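Local coordinates for GH3 beta-N-acetylglucosaminidase (Paenibacillaceae, PDB 6K5J), which probably hydrolyses terminal beta-linked N-acetylglucosamine residues from oligosaccharides and glycoconjugates, as a family 3 glycoside hydrolase, at residues G44-F49 against A64-I69. Numbering follows the deposited sequence.
With NAG (2-acetamido-2-deoxy-beta-D-glucopyranose), chain B.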
loop_
_atom_site.group_PDB
_atom_site.type_symbol
_atom_site.label_atom_id
_atom_site.label_comp_id
_atom_site.label_asym_id
_atom_site.label_seq_id
_atom_site.Cartn_x
_atom_site.Cartn_y
_atom_site.Cartn_z
ATOM N N GLY A 44 -19.578 11.837 1.341
ATOM C CA GLY A 44 -19.496 11.375 -0.033
ATOM C C GLY A 44 -18.864 10.008 -0.160
ATOM O O GLY A 44 -19.063 9.315 -1.164
ATOM N N GLY A 45 -18.107 9.596 0.855
ATOM C CA GLY A 45 -17.334 8.372 0.744
ATOM C C GLY A 45 -17.082 7.714 2.085
ATOM O O GLY A 45 -17.138 8.351 3.142
ATOM N N ILE A 46 -16.783 6.416 2.010
ATOM C CA ILE A 46 -16.407 5.574 3.139
ATOM C C ILE A 46 -15.084 4.908 2.794
ATOM O O ILE A 46 -14.897 4.462 1.659
ATOM C CB ILE A 46 -17.477 4.498 3.427
ATOM C CG1 ILE A 46 -18.817 5.135 3.791
ATOM C CG2 ILE A 46 -16.999 3.508 4.517
ATOM C CD1 ILE A 46 -18.819 5.801 5.174
ATOM N N ILE A 47 -14.162 4.842 3.753
ATOM C CA ILE A 47 -12.941 4.053 3.604
ATOM C C ILE A 47 -12.980 2.898 4.601
ATOM O O ILE A 47 -13.295 3.096 5.783
ATOM C CB ILE A 47 -11.668 4.906 3.787
ATOM C CG1 ILE A 47 -10.422 4.002 3.715
ATOM C CG2 ILE A 47 -11.717 5.713 5.094
ATOM C CD1 ILE A 47 -9.108 4.741 3.525
ATOM N N TYR A 48 -12.661 1.695 4.122
ATOM C CA TYR A 48 -12.590 0.491 4.943
ATOM C C TYR A 48 -11.176 0.277 5.484
ATOM O O TYR A 48 -10.182 0.533 4.792
ATOM C CB TYR A 48 -12.972 -0.748 4.131
ATOM C CG TYR A 48 -14.436 -0.926 3.772
ATOM C CD1 TYR A 48 -15.453 -0.386 4.557
ATOM C CD2 TYR A 48 -14.796 -1.681 2.655
ATOM C CE1 TYR A 48 -16.799 -0.588 4.231
ATOM C CE2 TYR A 48 -16.130 -1.885 2.322
ATOM C CZ TYR A 48 -17.124 -1.329 3.111
ATOM O OH TYR A 48 -18.443 -1.538 2.784
ATOM N N PHE A 49 -11.099 -0.255 6.706
ATOM C CA PHE A 49 -9.871 -0.808 7.276
ATOM C C PHE A 49 -10.126 -2.249 7.719
ATOM O O PHE A 49 -11.223 -2.774 7.554
ATOM C CB PHE A 49 -9.357 0.086 8.412
ATOM C CG PHE A 49 -8.832 1.402 7.907
ATOM C CD1 PHE A 49 -9.702 2.461 7.677
ATOM C CD2 PHE A 49 -7.494 1.547 7.569
ATOM C CE1 PHE A 49 -9.238 3.667 7.163
ATOM C CE2 PHE A 49 -7.015 2.749 7.051
ATOM C CZ PHE A 49 -7.891 3.811 6.851
ATOM N N ALA A 64 -23.317 -3.104 0.506
ATOM C CA ALA A 64 -24.691 -2.935 0.046
ATOM C C ALA A 64 -25.536 -2.220 1.094
ATOM O O ALA A 64 -26.418 -1.420 0.750
ATOM C CB ALA A 64 -25.295 -4.297 -0.302
ATOM N N GLU A 65 -25.280 -2.502 2.379
ATOM C CA GLU A 65 -25.993 -1.827 3.460
ATOM C C GLU A 65 -25.696 -0.337 3.463
ATOM O O GLU A 65 -26.610 0.487 3.576
ATOM C CB GLU A 65 -25.625 -2.441 4.819
ATOM C CG GLU A 65 -26.388 -1.798 5.996
ATOM C CD GLU A 65 -25.944 -2.292 7.370
ATOM O OE1 GLU A 65 -24.815 -2.815 7.492
ATOM O OE2 GLU A 65 -26.729 -2.149 8.338
ATOM N N LEU A 66 -24.414 0.033 3.353
ATOM C CA LEU A 66 -24.067 1.449 3.324
ATOM C C LEU A 66 -24.737 2.158 2.151
ATOM O O LEU A 66 -25.235 3.280 2.296
ATOM C CB LEU A 66 -22.543 1.622 3.260
ATOM C CG LEU A 66 -21.778 1.174 4.515
ATOM C CD1 LEU A 66 -20.263 1.094 4.253
ATOM C CD2 LEU A 66 -22.071 2.093 5.721
ATOM N N GLN A 67 -24.744 1.526 0.978
ATOM C CA GLN A 67 -25.393 2.133 -0.178
ATOM C C GLN A 67 -26.900 2.235 0.024
ATOM O O GLN A 67 -27.529 3.209 -0.410
ATOM C CB GLN A 67 -25.065 1.330 -1.435
ATOM C CG GLN A 67 -23.571 1.306 -1.760
ATOM C CD GLN A 67 -23.062 2.597 -2.343
ATOM O OE1 GLN A 67 -23.749 3.635 -2.327
ATOM N NE2 GLN A 67 -21.832 2.556 -2.853
ATOM N N GLN A 68 -27.490 1.244 0.687
ATOM C CA GLN A 68 -28.921 1.291 0.962
ATOM C C GLN A 68 -29.259 2.416 1.927
ATOM O O GLN A 68 -30.277 3.096 1.764
ATOM C CB GLN A 68 -29.379 -0.056 1.517
ATOM C CG GLN A 68 -30.845 -0.119 1.898
ATOM C CD GLN A 68 -31.208 -1.479 2.461
ATOM O OE1 GLN A 68 -30.328 -2.252 2.854
ATOM N NE2 GLN A 68 -32.502 -1.780 2.508
ATOM N N ILE A 69 -28.416 2.621 2.943
ATOM C CA ILE A 69 -28.624 3.718 3.884
ATOM C C ILE A 69 -28.594 5.050 3.155
ATOM O O ILE A 69 -29.411 5.943 3.422
ATOM C CB ILE A 69 -27.569 3.659 5.008
ATOM C CG1 ILE A 69 -27.853 2.473 5.937
ATOM C CG2 ILE A 69 -27.512 4.972 5.792
ATOM C CD1 ILE A 69 -26.685 2.104 6.872
HETATM C C1 NAG B . -1.964 7.181 4.918
HETATM C C2 NAG B . -1.092 6.536 3.810
HETATM C C3 NAG B . -1.894 6.337 2.511
HETATM C C4 NAG B . -3.240 5.678 2.782
HETATM C C5 NAG B . -3.988 6.486 3.829
HETATM C C6 NAG B . -5.346 5.922 4.183
HETATM C C7 NAG B . 1.329 6.904 3.490
HETATM C C8 NAG B . 2.392 7.926 3.192
HETATM N N2 NAG B . 0.076 7.368 3.556
HETATM O O1 NAG B . -1.286 7.059 6.123
HETATM O O3 NAG B . -1.149 5.538 1.597
HETATM O O4 NAG B . -4.007 5.615 1.586
HETATM O O5 NAG B . -3.211 6.485 5.031
HETATM O O6 NAG B . -5.230 4.706 4.910
HETATM O O7 NAG B . 1.592 5.712 3.639
#
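Leu66 reaches from helix 56-72 to Ile46 and Tyr48, joining strand 45-47 to the helix that follows it in a beta-alpha-beta unit of the TIM-barrel-type N-terminal domain. One methyl makes the whole contact. CD1 of Leu66 lies 4.1 Å from CG2 of Ile46 and, at the edge of the Tyr48 ring and near its plane, 3.9 Å from CE1 of Tyr48. The phenolic oxygen is nearer still, with Tyr48 OH 3.5 Å from Leu66 CD1. Extension of Leu66 beyond CG, with CD1 anti to CA (chi2 168°), carries this methyl toward both Ile46 and Tyr48. In Ile46, CG2 is the branch anti to the backbone N and makes the nearest approach to the leucine; Ile46 CG1 is only slightly further off, 4.3 Å from Leu66 CD1.

No hydrogen bond crosses the interface, which is small, buried and apolar apart from the phenol oxygen. That oxygen hydrogen-bonds to Ser63 OG in the same helix, a link that probably helps hold the ring beside Leu66. Val59 and Leu62 of helix 56-72 and Ile80 of strand 79-81 also touch the tyrosine, while Ile38 of helix 32-39 packs on Leu66.

Side chains alternate from Ile46 to Phe49: Ile46 and Tyr48 serve the helix layer, whereas Ile47 and Phe49 touch the bound N-acetylglucosamine, whose hydrogen bonds include those to Asp83, Lys182 and His183. Ile47 CD1 approaches the sugar's C6 at 4.0 Å. Phe49 meets the hydroxymethyl oxygen with its ring edge, CE2 lying 3.4 Å from NAG O6.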